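Local structure of CurM Sulfotransferase (Moorea producta, 4GBM) at residues A[33-46]-A[131-143]. The protein probably transfers a sulfonate group from the donor PAPS to an intermediate of curacin biosynthesis, as the sulfotransferase domain of a polyketide synthase. The protein carries 2 engineered substitutions. Numbering follows the deposited sequence. Where two conformers were deposited one is given.
With A3P (adenosine-3'-5'-diphosphate), chain G.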
loop_
_atom_site.group_PDB
_atom_site.type_symbol
_atom_site.label_atom_id
_atom_site.label_comp_id
_atom_site.label_asym_id
_atom_site.label_seq_id
_atom_site.Cartn_x
_atom_site.Cartn_y
_atom_site.Cartn_z
ATOM N N GLY A 33 -15.015 10.183 0.794
ATOM C CA GLY A 33 -14.268 8.931 0.911
ATOM C C GLY A 33 -13.275 8.675 -0.202
ATOM O O GLY A 33 -13.492 9.072 -1.354
ATOM N N ILE A 34 -12.178 8.014 0.155
ATOM C CA ILE A 34 -11.186 7.580 -0.827
ATOM C C ILE A 34 -11.087 6.062 -0.803
ATOM O O ILE A 34 -11.930 5.390 -0.207
ATOM C CB ILE A 34 -9.803 8.261 -0.616
ATOM C CG1 ILE A 34 -9.188 7.891 0.742
ATOM C CG2 ILE A 34 -9.930 9.785 -0.798
ATOM C CD1 ILE A 34 -7.719 8.291 0.875
ATOM N N ILE A 35 -10.085 5.527 -1.491
ATOM C CA ILE A 35 -9.834 4.088 -1.492
ATOM C C ILE A 35 -8.498 3.835 -0.806
ATOM O O ILE A 35 -7.502 4.469 -1.145
ATOM C CB ILE A 35 -9.788 3.547 -2.935
ATOM C CG1 ILE A 35 -11.132 3.798 -3.626
ATOM C CG2 ILE A 35 -9.428 2.050 -2.941
ATOM C CD1 ILE A 35 -11.050 3.800 -5.164
ATOM N N PHE A 36 -8.486 2.930 0.175
ATOM C CA PHE A 36 -7.232 2.516 0.824
ATOM C C PHE A 36 -6.856 1.098 0.434
ATOM O O PHE A 36 -7.730 0.237 0.302
ATOM C CB PHE A 36 -7.358 2.575 2.349
ATOM C CG PHE A 36 -7.419 3.967 2.902
ATOM C CD1 PHE A 36 -6.253 4.698 3.113
ATOM C CD2 PHE A 36 -8.641 4.549 3.223
ATOM C CE1 PHE A 36 -6.307 5.994 3.630
ATOM C CE2 PHE A 36 -8.710 5.845 3.741
ATOM C CZ PHE A 36 -7.542 6.566 3.952
ATOM N N ILE A 37 -5.562 0.852 0.233
ATOM C CA ILE A 37 -5.074 -0.528 0.121
ATOM C C ILE A 37 -4.322 -0.842 1.408
ATOM O O ILE A 37 -3.310 -0.208 1.714
ATOM C CB ILE A 37 -4.149 -0.766 -1.104
ATOM C CG1 ILE A 37 -4.918 -0.548 -2.412
ATOM C CG2 ILE A 37 -3.571 -2.194 -1.059
ATOM C CD1 ILE A 37 -4.036 -0.472 -3.673
ATOM N N LEU A 38 -4.839 -1.807 2.164
ATOM C CA LEU A 38 -4.216 -2.227 3.422
ATOM C C LEU A 38 -3.584 -3.598 3.281
ATOM O O LEU A 38 -4.214 -4.537 2.779
ATOM C CB LEU A 38 -5.250 -2.282 4.545
ATOM C CG LEU A 38 -6.063 -1.015 4.818
ATOM C CD1 LEU A 38 -6.996 -1.265 5.980
ATOM C CD2 LEU A 38 -5.169 0.197 5.079
ATOM N N SER A 39 -2.349 -3.726 3.748
ATOM C CA SER A 39 -1.667 -5.015 3.667
ATOM C C SER A 39 -0.450 -5.068 4.547
ATOM O O SER A 39 0.044 -4.041 5.009
ATOM C CB SER A 39 -1.208 -5.290 2.223
ATOM O OG SER A 39 -0.149 -4.415 1.870
ATOM N N SER A 40 0.024 -6.284 4.775
ATOM C CA SER A 40 1.356 -6.518 5.322
ATOM C C SER A 40 2.385 -6.128 4.259
ATOM O O SER A 40 2.079 -6.159 3.064
ATOM C CB SER A 40 1.502 -8.003 5.681
ATOM O OG SER A 40 2.856 -8.386 5.871
ATOM N N PRO A 41 3.615 -5.770 4.676
ATOM C CA PRO A 41 4.704 -5.641 3.704
ATOM C C PRO A 41 4.838 -6.886 2.815
ATOM O O PRO A 41 4.471 -7.990 3.232
ATOM C CB PRO A 41 5.937 -5.534 4.612
ATOM C CG PRO A 41 5.424 -4.778 5.781
ATOM C CD PRO A 41 4.061 -5.383 6.031
ATOM N N ARG A 42 5.362 -6.694 1.607
ATOM C CA ARG A 42 5.737 -7.780 0.671
ATOM C C ARG A 42 4.551 -8.587 0.131
ATOM O O ARG A 42 4.702 -9.756 -0.240
ATOM C CB ARG A 42 6.804 -8.737 1.286
ATOM C CG ARG A 42 7.904 -8.060 2.107
ATOM C CD ARG A 42 8.559 -6.920 1.339
ATOM N NE ARG A 42 9.184 -7.352 0.086
ATOM C CZ ARG A 42 9.784 -6.514 -0.753
ATOM N NH1 ARG A 42 10.355 -6.970 -1.862
ATOM N NH2 ARG A 42 9.814 -5.212 -0.475
ATOM N N SER A 43 3.376 -7.962 0.071
ATOM C CA SER A 43 2.149 -8.668 -0.321
ATOM C C SER A 43 1.691 -8.366 -1.739
ATOM O O SER A 43 0.576 -8.736 -2.120
ATOM C CB SER A 43 1.020 -8.360 0.671
ATOM O OG SER A 43 1.366 -8.811 1.974
ATOM N N GLY A 44 2.556 -7.718 -2.522
ATOM C CA GLY A 44 2.214 -7.304 -3.887
ATOM C C GLY A 44 1.424 -6.003 -3.927
ATOM O O GLY A 44 0.702 -5.737 -4.899
ATOM N N SER A 45 1.553 -5.189 -2.877
ATOM C CA SER A 45 0.783 -3.931 -2.792
ATOM C C SER A 45 1.164 -2.937 -3.891
ATOM O O SER A 45 0.292 -2.261 -4.439
ATOM C CB SER A 45 0.890 -3.292 -1.395
ATOM O OG SER A 45 2.200 -2.800 -1.146
ATOM N N THR A 46 2.454 -2.869 -4.226
ATOM C CA THR A 46 2.922 -1.963 -5.280
ATOM C C THR A 46 2.376 -2.407 -6.632
ATOM O O THR A 46 1.852 -1.590 -7.400
ATOM C CB THR A 46 4.458 -1.841 -5.297
ATOM O OG1 THR A 46 4.908 -1.414 -4.010
ATOM C CG2 THR A 46 4.911 -0.828 -6.359
ATOM N N ARG A 131 -11.308 12.074 -10.567
ATOM C CA ARG A 131 -10.666 10.813 -10.173
ATOM C C ARG A 131 -10.719 10.599 -8.659
ATOM O O ARG A 131 -10.739 11.564 -7.890
ATOM C CB ARG A 131 -9.214 10.772 -10.651
ATOM C CG ARG A 131 -9.055 10.717 -12.169
ATOM C CD ARG A 131 -7.598 10.875 -12.584
ATOM N NE ARG A 131 -7.140 12.257 -12.420
ATOM C CZ ARG A 131 -5.918 12.688 -12.727
ATOM N NH1 ARG A 131 -5.008 11.849 -13.210
ATOM N NH2 ARG A 131 -5.605 13.966 -12.544
ATOM N N LEU A 132 -10.751 9.330 -8.252
ATOM C CA LEU A 132 -10.686 8.936 -6.843
ATOM C C LEU A 132 -9.268 8.535 -6.455
ATOM O O LEU A 132 -8.623 7.755 -7.153
ATOM C CB LEU A 132 -11.605 7.739 -6.555
ATOM C CG LEU A 132 -13.133 7.856 -6.604
ATOM C CD1 LEU A 132 -13.716 6.497 -6.234
ATOM C CD2 LEU A 132 -13.675 8.936 -5.667
ATOM N N LEU A 133 -8.802 9.046 -5.320
ATOM C CA LEU A 133 -7.485 8.697 -4.802
ATOM C C LEU A 133 -7.448 7.273 -4.259
ATOM O O LEU A 133 -8.347 6.854 -3.531
ATOM C CB LEU A 133 -7.084 9.679 -3.699
ATOM C CG LEU A 133 -5.721 9.479 -3.040
ATOM C CD1 LEU A 133 -4.597 9.694 -4.039
ATOM C CD2 LEU A 133 -5.576 10.448 -1.878
ATOM N N VAL A 134 -6.415 6.540 -4.663
ATOM C CA VAL A 134 -6.064 5.247 -4.084
ATOM C C VAL A 134 -4.836 5.472 -3.233
ATOM O O VAL A 134 -3.777 5.863 -3.734
ATOM C CB VAL A 134 -5.744 4.201 -5.169
ATOM C CG1 VAL A 134 -5.335 2.885 -4.520
ATOM C CG2 VAL A 134 -6.933 4.007 -6.104
ATOM N N ASP A 135 -4.991 5.237 -1.935
ATOM C CA ASP A 135 -3.943 5.492 -0.958
ATOM C C ASP A 135 -3.441 4.154 -0.401
ATOM O O ASP A 135 -4.127 3.494 0.378
ATOM C CB ASP A 135 -4.485 6.408 0.151
ATOM C CG ASP A 135 -3.404 6.895 1.092
ATOM O OD1 ASP A 135 -3.628 7.931 1.759
ATOM O OD2 ASP A 135 -2.338 6.253 1.168
ATOM N N LYS A 136 -2.231 3.767 -0.817
ATOM C CA LYS A 136 -1.611 2.495 -0.425
ATOM C C LYS A 136 -0.339 2.698 0.396
ATOM O O LYS A 136 0.553 3.447 -0.010
ATOM C CB LYS A 136 -1.253 1.677 -1.679
ATOM C CG LYS A 136 -0.694 0.253 -1.400
ATOM C CD LYS A 136 0.840 0.210 -1.123
ATOM C CE LYS A 136 1.662 0.284 -2.412
ATOM N NZ LYS A 136 3.093 -0.047 -2.105
ATOM N N SER A 137 -0.255 2.007 1.533
ATOM C CA SER A 137 1.010 1.858 2.266
ATOM C C SER A 137 0.927 0.667 3.212
ATOM O O SER A 137 -0.009 0.581 4.001
ATOM C CB SER A 137 1.366 3.109 3.079
ATOM O OG SER A 137 2.552 2.882 3.829
ATOM N N PRO A 138 1.917 -0.242 3.163
ATOM C CA PRO A 138 1.888 -1.352 4.119
ATOM C C PRO A 138 2.091 -0.900 5.566
ATOM O O PRO A 138 1.726 -1.625 6.502
ATOM C CB PRO A 138 3.053 -2.242 3.666
ATOM C CG PRO A 138 3.244 -1.925 2.250
ATOM C CD PRO A 138 2.940 -0.443 2.124
ATOM N N THR A 139 2.637 0.296 5.758
ATOM C CA THR A 139 2.926 0.767 7.109
ATOM C C THR A 139 1.664 1.134 7.908
ATOM O O THR A 139 1.704 1.147 9.148
ATOM C CB THR A 139 3.930 1.937 7.115
ATOM O OG1 THR A 139 3.340 3.075 6.495
ATOM C CG2 THR A 139 5.200 1.558 6.379
ATOM N N TYR A 140 0.552 1.418 7.216
ATOM C CA TYR A 140 -0.698 1.797 7.909
ATOM C C TYR A 140 -1.151 0.706 8.876
ATOM O O TYR A 140 -1.605 0.997 9.981
ATOM C CB TYR A 140 -1.841 2.086 6.929
ATOM C CG TYR A 140 -1.602 3.222 5.959
ATOM C CD1 TYR A 140 -0.696 4.251 6.247
ATOM C CD2 TYR A 140 -2.311 3.282 4.757
ATOM C CE1 TYR A 140 -0.495 5.301 5.338
ATOM C CE2 TYR A 140 -2.108 4.315 3.846
ATOM C CZ TYR A 140 -1.202 5.322 4.151
ATOM O OH TYR A 140 -1.001 6.341 3.249
ATOM N N ALA A 141 -0.998 -0.550 8.449
ATOM C CA ALA A 141 -1.471 -1.698 9.222
ATOM C C ALA A 141 -0.635 -1.979 10.465
ATOM O O ALA A 141 -1.043 -2.757 11.318
ATOM C CB ALA A 141 -1.532 -2.928 8.342
ATOM N N MET A 142 0.522 -1.331 10.574
ATOM C CA MET A 142 1.404 -1.529 11.724
ATOM C C MET A 142 0.936 -0.788 12.971
ATOM O O MET A 142 1.371 -1.097 14.080
ATOM C CB MET A 142 2.838 -1.126 11.373
ATOM C CG MET A 142 3.447 -1.963 10.265
ATOM S SD MET A 142 3.571 -3.702 10.720
ATOM C CE MET A 142 4.992 -3.691 11.815
ATOM N N GLU A 143 0.048 0.188 12.791
ATOM C CA GLU A 143 -0.434 1.000 13.909
ATOM C C GLU A 143 -1.947 1.182 13.855
ATOM O O GLU A 143 -2.449 1.882 12.973
ATOM C CB GLU A 143 0.242 2.380 13.912
ATOM C CG GLU A 143 1.745 2.382 14.209
ATOM C CD GLU A 143 2.089 1.956 15.633
ATOM O OE1 GLU A 143 3.257 1.566 15.860
ATOM O OE2 GLU A 143 1.209 2.002 16.524
HETATM P P1 A3P G . 9.800 -9.994 -3.724
HETATM O O1P A3P G . 10.682 -9.786 -2.519
HETATM O O2P A3P G . 10.290 -9.278 -4.958
HETATM O O3P A3P G . 9.421 -11.432 -3.936
HETATM P P2 A3P G . 5.010 -4.944 -1.831
HETATM O O4P A3P G . 3.768 -5.056 -1.005
HETATM O O5P A3P G . 6.273 -4.660 -1.069
HETATM O O6P A3P G . 4.831 -4.068 -3.043
HETATM O "O5'" A3P G . 5.253 -6.438 -2.400
HETATM C "C5'" A3P G . 6.490 -6.745 -3.051
HETATM C "C4'" A3P G . 6.316 -8.106 -3.681
HETATM O "O4'" A3P G . 5.418 -7.987 -4.791
HETATM C "C3'" A3P G . 7.597 -8.632 -4.299
HETATM O "O3'" A3P G . 8.422 -9.243 -3.295
HETATM C "C2'" A3P G . 7.046 -9.605 -5.335
HETATM O "O2'" A3P G . 6.851 -10.903 -4.766
HETATM C "C1'" A3P G . 5.685 -9.033 -5.717
HETATM N N9 A3P G . 5.730 -8.466 -7.088
HETATM C C8 A3P G . 6.343 -7.335 -7.497
HETATM N N7 A3P G . 6.196 -7.151 -8.837
HETATM C C5 A3P G . 5.473 -8.195 -9.292
HETATM C C6 A3P G . 4.944 -8.643 -10.603
HETATM N N6 A3P G . 5.165 -7.899 -11.714
HETATM N N1 A3P G . 4.235 -9.803 -10.631
HETATM C C2 A3P G . 3.997 -10.541 -9.522
HETATM N N3 A3P G . 4.446 -10.184 -8.300
HETATM C C4 A3P G . 5.163 -9.048 -8.143
HETATM O O HOH W 1 -1.224 -1.412 5.414
#
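Strands 35-39 and 132-136 pair in parallel through three backbone hydrogen bonds, I35 N to L133 O, D135 N to I35 O (2.7 Å) and I37 N to D135 O. Past the last of these, a water joins the two segments, accepting from S39 N and A141 N and donating to S137 O.

On one face of the sheet, I37 CD1 packs against V134 CG1 (3.7 Å), and I35 CD1 meets L132 CD1. On the other, F36 lies alongside D135, with ring and carboxylate planes 31° apart; Y140 OH gives D135 OD2 a very short bond, and Y121 OH hydrogen-bonds OD1. Further along, P138 CB packs on P41 CD (4.1 Å).

Strand 35-39, central in the five-stranded parallel sheet, runs through a P-loop-like phosphate-binding turn into helix 45-53. S45 and T46 each bind the 5'-phosphate of adenosine-3'-5'-diphosphate through backbone N and side-chain oxygen. Bent at chi2 (-85°) and chi3 (-79°), K136 lays CG on I37 CB (3.6 Å) and brings NZ to S45 OG and T46 OG1, both at 3.0 Å; NZ also forms a salt bridge with E63. A methionine here would probably deprive E63 of this countercharge and leave both hydroxyls less firmly oriented toward the phosphate.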